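Local coordinates for protein cellulosomal scaffoldin (Bacteroides cellulosolvens, PDB 2XBT) that probably binds cellulose through this family 3b carbohydrate-binding module, one part of the much longer scaffoldin of the cellulosome, at residues 64-69 and 91-96; 30-35 and 109-114. One frame throughout, in Å; residues are numbered along the deposited sequence.

Contact 1 of 2, residues 64-69 and 91-96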
ATOM      1  N   ASP A  64       9.265  -5.339   6.226  1.00 28.80           N
ATOM      2  CA  ASP A  64       9.781  -5.166   7.580  1.00 25.91           C
ATOM      3  C   ASP A  64       8.851  -5.776   8.623  1.00 35.26           C
ATOM      4  O   ASP A  64       9.298  -6.459   9.545  1.00 34.73           O
ATOM      5  CB  ASP A  64       9.960  -3.683   7.905  1.00 28.85           C
ATOM      6  CG  ASP A  64      11.041  -3.014   7.057  1.00 33.80           C
ATOM      7  OD1 ASP A  64      12.003  -3.691   6.628  1.00 33.72           O
ATOM      8  OD2 ASP A  64      10.915  -1.798   6.818  1.00 34.81           O
ATOM      9  N   TYR A  65       7.558  -5.491   8.499  1.00 26.76           N
ATOM     10  CA  TYR A  65       6.593  -5.968   9.475  1.00 28.48           C
ATOM     11  C   TYR A  65       5.206  -6.166   8.873  1.00 27.57           C
ATOM     12  O   TYR A  65       4.688  -5.293   8.177  1.00 25.91           O
ATOM     13  CB  TYR A  65       6.514  -5.009  10.662  1.00 30.33           C
ATOM     14  CG  TYR A  65       5.486  -5.428  11.693  1.00 29.58           C
ATOM     15  CD1 TYR A  65       5.636  -6.611  12.396  1.00 29.73           C
ATOM     16  CD2 TYR A  65       4.373  -4.639  11.961  1.00 28.10           C
ATOM     17  CE1 TYR A  65       4.709  -7.011  13.340  1.00 28.77           C
ATOM     18  CE2 TYR A  65       3.430  -5.028  12.912  1.00 28.08           C
ATOM     19  CZ  TYR A  65       3.615  -6.219  13.596  1.00 27.95           C
ATOM     20  OH  TYR A  65       2.706  -6.638  14.542  1.00 31.57           O
ATOM     21  N   VAL A  66       4.617  -7.329   9.125  1.00 24.75           N
ATOM     22  CA  VAL A  66       3.238  -7.573   8.732  1.00 23.60           C
ATOM     23  C   VAL A  66       2.568  -8.265   9.902  1.00 28.61           C
ATOM     24  O   VAL A  66       2.969  -9.368  10.278  1.00 28.22           O
ATOM     25  CB  VAL A  66       3.150  -8.462   7.491  1.00 23.40           C
ATOM     26  CG1 VAL A  66       1.700  -8.627   7.069  1.00 25.20           C
ATOM     27  CG2 VAL A  66       3.993  -7.879   6.356  1.00 26.63           C
ATOM     28  N   SER A  67       1.568  -7.614  10.487  1.00 25.01           N
ATOM     29  CA  SER A  67       0.999  -8.080  11.752  1.00 26.16           C
ATOM     30  C   SER A  67       0.190  -9.369  11.627  1.00 24.97           C
ATOM     31  O   SER A  67       0.017 -10.090  12.609  1.00 26.97           O
ATOM     32  CB  SER A  67       0.157  -6.987  12.405  1.00 26.89           C
ATOM     33  OG  SER A  67      -1.026  -6.735  11.674  1.00 23.76           O
ATOM     34  N   ILE A  68      -0.314  -9.655  10.432  1.00 22.41           N
ATOM     35  CA  ILE A  68      -1.018 -10.906  10.168  1.00 28.81           C
ATOM     36  C   ILE A  68      -0.534 -11.473   8.852  1.00 30.21           C
ATOM     37  O   ILE A  68      -0.579 -10.786   7.834  1.00 28.52           O
ATOM     38  CB  ILE A  68      -2.543 -10.701  10.036  1.00 24.66           C
ATOM     39  CG1 ILE A  68      -3.110  -9.972  11.251  1.00 27.06           C
ATOM     40  CG2 ILE A  68      -3.245 -12.039   9.788  1.00 28.98           C
ATOM     41  CD1 ILE A  68      -4.601  -9.676  11.113  1.00 24.78           C
ATOM     42  N   GLY A  69      -0.080 -12.727   8.874  1.00 23.57           N
ATOM     43  CA  GLY A  69       0.432 -13.396   7.691  1.00 21.20           C
ATOM     44  C   GLY A  69       1.737 -12.802   7.187  1.00 24.66           C
ATOM     45  O   GLY A  69       2.655 -12.510   7.969  1.00 29.00           O
ATOM     46  N   ILE A  91       1.334  -4.971  -3.695  1.00 17.78           N
ATOM     47  CA  ILE A  91       1.581  -5.748  -2.492  1.00 19.56           C
ATOM     48  C   ILE A  91       0.444  -6.743  -2.298  1.00 21.16           C
ATOM     49  O   ILE A  91      -0.733  -6.381  -2.339  1.00 19.04           O
ATOM     50  CB  ILE A  91       1.729  -4.814  -1.283  1.00 19.34           C
ATOM     51  CG1 ILE A  91       2.939  -3.895  -1.481  1.00 21.66           C
ATOM     52  CG2 ILE A  91       1.869  -5.602   0.020  1.00 23.07           C
ATOM     53  CD1 ILE A  91       3.014  -2.785  -0.473  1.00 23.21           C
ATOM     54  N   LYS A  92       0.801  -8.009  -2.108  1.00 19.56           N
ATOM     55  CA  LYS A  92      -0.198  -9.046  -1.927  1.00 24.50           C
ATOM     56  C   LYS A  92      -0.007  -9.645  -0.556  1.00 25.36           C
ATOM     57  O   LYS A  92       1.116  -9.906  -0.150  1.00 24.06           O
ATOM     58  CB  LYS A  92      -0.032 -10.145  -2.971  1.00 30.53           C
ATOM     59  CG  LYS A  92      -0.627  -9.846  -4.335  1.00 30.14           C
ATOM     60  CD  LYS A  92      -0.643 -11.124  -5.168  1.00 40.76           C
ATOM     61  CE  LYS A  92      -1.315 -10.921  -6.520  1.00 44.16           C
ATOM     62  NZ  LYS A  92      -2.741 -10.535  -6.364  1.00 46.17           N
ATOM     63  N   LEU A  93      -1.104  -9.840   0.165  1.00 24.13           N
ATOM     64  CA  LEU A  93      -1.055 -10.472   1.470  1.00 27.47           C
ATOM     65  C   LEU A  93      -1.338 -11.944   1.249  1.00 27.36           C
ATOM     66  O   LEU A  93      -2.123 -12.291   0.378  1.00 29.91           O
ATOM     67  CB  LEU A  93      -2.087  -9.833   2.391  1.00 23.70           C
ATOM     68  CG  LEU A  93      -1.815  -8.338   2.583  1.00 27.95           C
ATOM     69  CD1 LEU A  93      -2.900  -7.692   3.426  1.00 26.54           C
ATOM     70  CD2 LEU A  93      -0.438  -8.133   3.218  1.00 32.21           C
ATOM     71  N   ALA A  94      -0.664 -12.809   1.996  1.00 32.31           N
ATOM     72  CA  ALA A  94      -0.684 -14.233   1.667  1.00 31.23           C
ATOM     73  C   ALA A  94      -1.743 -15.022   2.422  1.00 31.58           C
ATOM     74  O   ALA A  94      -2.342 -15.948   1.873  1.00 34.94           O
ATOM     75  CB  ALA A  94       0.696 -14.862   1.871  1.00 28.26           C
ATOM     76  N   SER A  95      -1.973 -14.665   3.676  1.00 26.94           N
ATOM     77  CA  SER A  95      -2.833 -15.486   4.511  1.00 32.87           C
ATOM     78  C   SER A  95      -3.503 -14.716   5.635  1.00 31.51           C
ATOM     79  O   SER A  95      -3.172 -13.566   5.902  1.00 30.22           O
ATOM     80  CB  SER A  95      -2.022 -16.623   5.125  1.00 35.77           C
ATOM     81  OG  SER A  95      -1.124 -16.124   6.105  1.00 38.60           O
ATOM     82  N   GLY A  96      -4.444 -15.369   6.310  1.00 29.37           N
ATOM     83  CA  GLY A  96      -5.041 -14.772   7.485  1.00 26.89           C
ATOM     84  C   GLY A  96      -6.332 -14.047   7.172  1.00 23.57           C
ATOM     85  O   GLY A  96      -6.750 -13.915   6.016  1.00 21.69           O
TER
HETATM   86  O   HOH W   1      -1.258 -11.916   5.099  1.00 25.32           O
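Val66 and Leu93 make the apolar part of this contact, with Val66 CG1 4.4 Å from Leu93 CD2. Each residue ends its strand (59-66 and 85-93), and Ala71 touches both side chains. Further along, the methyl branch of Ile68 takes over: CG2 lies 4.0 Å from Gly96 CA. Its first torsion sets this division of labour, because CG2 stands anti to the backbone N while CG1, at chi1 -54°, lies beside that N and is not the branch that meets 91-96. Leu42 touches both Ile68 and Leu93 from a neighbouring loop.

The backbones come nearest at Gly69 and Ser95, whose CA atoms are 5.0 Å apart. Here Ser95 OG approaches Gly69 CA to 3.5 Å. Both glycines suit their places: Gly69 has a positive phi of 68°, and a CB on it would run into Ser95 O, whereas one on Gly96 would collide with Ile68 CG2.

No direct hydrogen bond joins the segments, and the polar link is a water. It lies 2.7 Å from Ser95 O and 3.0 Å from Ile68 O and can donate to either, although more acceptors are within reach than it has protons. Ala94 N makes a weak bond to it at 3.3 Å.

With only 175 Å² buried between 64-69 and 91-96, this is a modest surface contact where two sheets of the module meet at their strand ends. Methyl packing, close glycine backbone and a shared water hold it, in place of strand pairing.

Contact 2 of 2, residues 30-35 and 109-114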
ATOM      1  N   MET A  30       1.257   0.928   6.565  1.00 23.74           N
ATOM      2  CA  MET A  30      -0.170   0.907   6.311  1.00 21.43           C
ATOM      3  C   MET A  30      -0.922   0.112   7.348  1.00 25.68           C
ATOM      4  O   MET A  30      -0.433  -0.904   7.837  1.00 28.04           O
ATOM      5  CB  MET A  30      -0.432   0.346   4.932  1.00 21.03           C
ATOM      6  CG  MET A  30       0.035   1.329   3.868  1.00 29.75           C
ATOM      7  SD  MET A  30       0.117   0.640   2.234  1.00 31.39           S
ATOM      8  CE  MET A  30       1.298  -0.681   2.414  1.00 24.33           C
ATOM      9  N   LYS A  31      -2.106   0.594   7.683  1.00 21.56           N
ATOM     10  CA  LYS A  31      -3.025  -0.161   8.507  1.00 23.78           C
ATOM     11  C   LYS A  31      -4.297  -0.291   7.728  1.00 21.49           C
ATOM     12  O   LYS A  31      -4.940   0.708   7.408  1.00 21.69           O
ATOM     13  CB  LYS A  31      -3.364   0.596   9.788  1.00 24.80           C
ATOM     14  CG  LYS A  31      -2.512   0.279  10.974  1.00 36.36           C
ATOM     15  CD  LYS A  31      -3.246   0.708  12.247  1.00 39.25           C
ATOM     16  CE  LYS A  31      -2.350   0.672  13.473  1.00 44.07           C
ATOM     17  NZ  LYS A  31      -3.108   1.086  14.701  1.00 44.18           N
ATOM     18  N   LEU A  32      -4.675  -1.520   7.428  1.00 18.84           N
ATOM     19  CA  LEU A  32      -5.931  -1.765   6.761  1.00 19.15           C
ATOM     20  C   LEU A  32      -6.924  -2.190   7.830  1.00 22.21           C
ATOM     21  O   LEU A  32      -6.684  -3.168   8.536  1.00 21.39           O
ATOM     22  CB  LEU A  32      -5.751  -2.828   5.678  1.00 19.44           C
ATOM     23  CG  LEU A  32      -6.999  -3.319   4.928  1.00 22.47           C
ATOM     24  CD1 LEU A  32      -7.744  -2.194   4.205  1.00 23.19           C
ATOM     25  CD2 LEU A  32      -6.614  -4.428   3.950  1.00 23.46           C
ATOM     26  N   GLN A  33      -8.020  -1.442   7.960  1.00 21.45           N
ATOM     27  CA  GLN A  33      -9.015  -1.705   9.001  1.00 26.51           C
ATOM     28  C   GLN A  33     -10.330  -2.210   8.422  1.00 28.09           C
ATOM     29  O   GLN A  33     -10.727  -1.841   7.318  1.00 26.77           O
ATOM     30  CB  GLN A  33      -9.303  -0.436   9.806  1.00 26.81           C
ATOM     31  CG  GLN A  33      -8.175   0.028  10.683  1.00 31.83           C
ATOM     32  CD  GLN A  33      -8.502   1.324  11.415  1.00 39.20           C
ATOM     33  OE1 GLN A  33      -9.267   2.155  10.920  1.00 37.03           O
ATOM     34  NE2 GLN A  33      -7.918   1.504  12.594  1.00 34.44           N
ATOM     35  N   ASN A  34     -11.014  -3.052   9.183  1.00 25.62           N
ATOM     36  CA  ASN A  34     -12.367  -3.452   8.838  1.00 25.10           C
ATOM     37  C   ASN A  34     -13.262  -2.807   9.885  1.00 29.79           C
ATOM     38  O   ASN A  34     -13.123  -3.083  11.068  1.00 24.40           O
ATOM     39  CB  ASN A  34     -12.478  -4.977   8.848  1.00 25.41           C
ATOM     40  CG  ASN A  34     -13.916  -5.476   8.734  1.00 24.82           C
ATOM     41  OD1 ASN A  34     -14.808  -4.749   8.322  1.00 25.84           O
ATOM     42  ND2 ASN A  34     -14.131  -6.729   9.101  1.00 24.10           N
ATOM     43  N   THR A  35     -14.150  -1.918   9.455  1.00 26.00           N
ATOM     44  CA  THR A  35     -14.974  -1.154  10.385  1.00 27.65           C
ATOM     45  C   THR A  35     -16.343  -1.791  10.623  1.00 26.44           C
ATOM     46  O   THR A  35     -17.138  -1.289  11.428  1.00 26.48           O
ATOM     47  CB  THR A  35     -15.268   0.232   9.826  1.00 28.17           C
ATOM     48  OG1 THR A  35     -16.003   0.078   8.603  1.00 33.24           O
ATOM     49  CG2 THR A  35     -13.979   0.986   9.566  1.00 26.77           C
ATOM     50  N   SER A 109      -9.231  -6.994  13.744  1.00 24.96           N
ATOM     51  CA  SER A 109     -10.002  -6.280  12.727  1.00 22.29           C
ATOM     52  C   SER A 109      -9.133  -5.361  11.871  1.00 28.59           C
ATOM     53  O   SER A 109      -9.630  -4.654  10.985  1.00 22.24           O
ATOM     54  CB  SER A 109     -11.139  -5.490  13.366  1.00 23.38           C
ATOM     55  OG  SER A 109     -10.653  -4.517  14.261  1.00 25.86           O
ATOM     56  N   GLU A 110      -7.832  -5.370  12.135  1.00 23.23           N
ATOM     57  CA  GLU A 110      -6.922  -4.595  11.315  1.00 26.00           C
ATOM     58  C   GLU A 110      -5.586  -5.297  11.158  1.00 23.46           C
ATOM     59  O   GLU A 110      -5.192  -6.131  11.980  1.00 22.49           O
ATOM     60  CB  GLU A 110      -6.726  -3.205  11.899  1.00 26.28           C
ATOM     61  CG  GLU A 110      -6.102  -3.225  13.267  1.00 33.81           C
ATOM     62  CD  GLU A 110      -5.733  -1.842  13.755  1.00 43.06           C
ATOM     63  OE1 GLU A 110      -4.518  -1.571  13.880  1.00 42.58           O
ATOM     64  OE2 GLU A 110      -6.655  -1.033  14.017  1.00 43.08           O
ATOM     65  N   VAL A 111      -4.888  -4.951  10.090  1.00 20.20           N
ATOM     66  CA  VAL A 111      -3.582  -5.514   9.833  1.00 19.44           C
ATOM     67  C   VAL A 111      -2.617  -4.373   9.532  1.00 25.25           C
ATOM     68  O   VAL A 111      -2.963  -3.426   8.823  1.00 20.97           O
ATOM     69  CB  VAL A 111      -3.618  -6.518   8.675  1.00 17.31           C
ATOM     70  CG1 VAL A 111      -4.145  -5.849   7.393  1.00 22.62           C
ATOM     71  CG2 VAL A 111      -2.235  -7.115   8.455  1.00 23.36           C
ATOM     72  N   THR A 112      -1.433  -4.455  10.120  1.00 22.45           N
ATOM     73  CA  THR A 112      -0.384  -3.472   9.882  1.00 21.44           C
ATOM     74  C   THR A 112       0.634  -4.014   8.884  1.00 24.05           C
ATOM     75  O   THR A 112       1.118  -5.134   9.025  1.00 22.16           O
ATOM     76  CB  THR A 112       0.318  -3.113  11.193  1.00 26.21           C
ATOM     77  OG1 THR A 112      -0.626  -2.472  12.063  1.00 30.98           O
ATOM     78  CG2 THR A 112       1.481  -2.164  10.923  1.00 29.52           C
ATOM     79  N   ILE A 113       0.958  -3.217   7.867  1.00 21.08           N
ATOM     80  CA  ILE A 113       1.927  -3.615   6.860  1.00 21.48           C
ATOM     81  C   ILE A 113       2.987  -2.515   6.776  1.00 22.27           C
ATOM     82  O   ILE A 113       2.657  -1.347   6.531  1.00 24.38           O
ATOM     83  CB  ILE A 113       1.243  -3.766   5.494  1.00 23.04           C
ATOM     84  CG1 ILE A 113       0.089  -4.774   5.597  1.00 29.08           C
ATOM     85  CG2 ILE A 113       2.236  -4.171   4.408  1.00 29.25           C
ATOM     86  CD1 ILE A 113      -0.955  -4.632   4.504  1.00 27.71           C
ATOM     87  N   GLN A 114       4.244  -2.880   6.998  1.00 20.56           N
ATOM     88  CA  GLN A 114       5.343  -1.925   6.922  1.00 21.99           C
ATOM     89  C   GLN A 114       6.351  -2.418   5.907  1.00 27.53           C
ATOM     90  O   GLN A 114       6.899  -3.500   6.044  1.00 23.41           O
ATOM     91  CB  GLN A 114       6.007  -1.732   8.285  1.00 27.16           C
ATOM     92  CG  GLN A 114       5.039  -1.293   9.357  1.00 31.20           C
ATOM     93  CD  GLN A 114       5.698  -1.074  10.708  1.00 37.89           C
ATOM     94  OE1 GLN A 114       6.910  -1.226  10.859  1.00 40.34           O
ATOM     95  NE2 GLN A 114       4.893  -0.710  11.701  1.00 36.39           N
TER
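Glu110 reaches across to two residues of strand 30-34, Lys31 and Gln33. Its CB lies 3.4 Å from Leu32 O and also touches Gln33 CG. At chi1 62° CG sits between the backbone N and the carbonyl carbon, and the chain runs on extended to a carboxylate whose oxygens serve different partners. OE1 forms a salt bridge with Lys31 NZ at 3.1 Å, whose hydrogen bond is weak, and also touches Lys31 CD and CE. OE2 accepts from Gln33 NE2 at 3.2 Å. That donor stands above the carboxylate plane, 43° out of it, although Glu110 OE2 is close to the amide plane of Gln33. An alanine in place of Glu110 would probably leave the Lys31 ammonium without this counter-charge and the Gln33 amide freer to turn.

Beneath these side chains the strands pair antiparallel, their axes 161° apart. Met30 with Ile113 and Leu32 with Val111 are hydrogen-bonded pairs; Met30 N to Ile113 O is 2.7 Å. Asn34 N adds a bond to Ser109 O at 2.8 Å. On the opposite face, Leu32 CB packs 3.8 Å from Val111 CG1, and Met30 CE meets Ile113 CG2.

The sheet is therefore amphipathic here: the charged and amide groups of Lys31, Gln33 and Glu110 line one face, while Met30, Leu32 and Ile113 pack on strand 45-51 of the second sheet, as in a beta sandwich, and Val111 beside them meets Leu42 and Ile68.

From the N terminus, the chain first runs through 30-35, then 64-69 and 91-96, and returns at 109-114. Contact 2 thus closes the wider loop, with 73 residues between its segments, and contact 1 is nested inside it, closing a loop of 21. The centres of the two contacts lie about 10 Å apart. Strand 110-119 is flanked by 22-34 and 59-66 in one sheet, and Ser67 OG probably bonds Thr112 N at 2.8 Å where the contacts touch. Asp64 and Tyr65 both face Gln114, a classic beta bulge. Contact 2 joins strands within this sheet; contact 1 ties its edge to the end of strand 85-93 in the other.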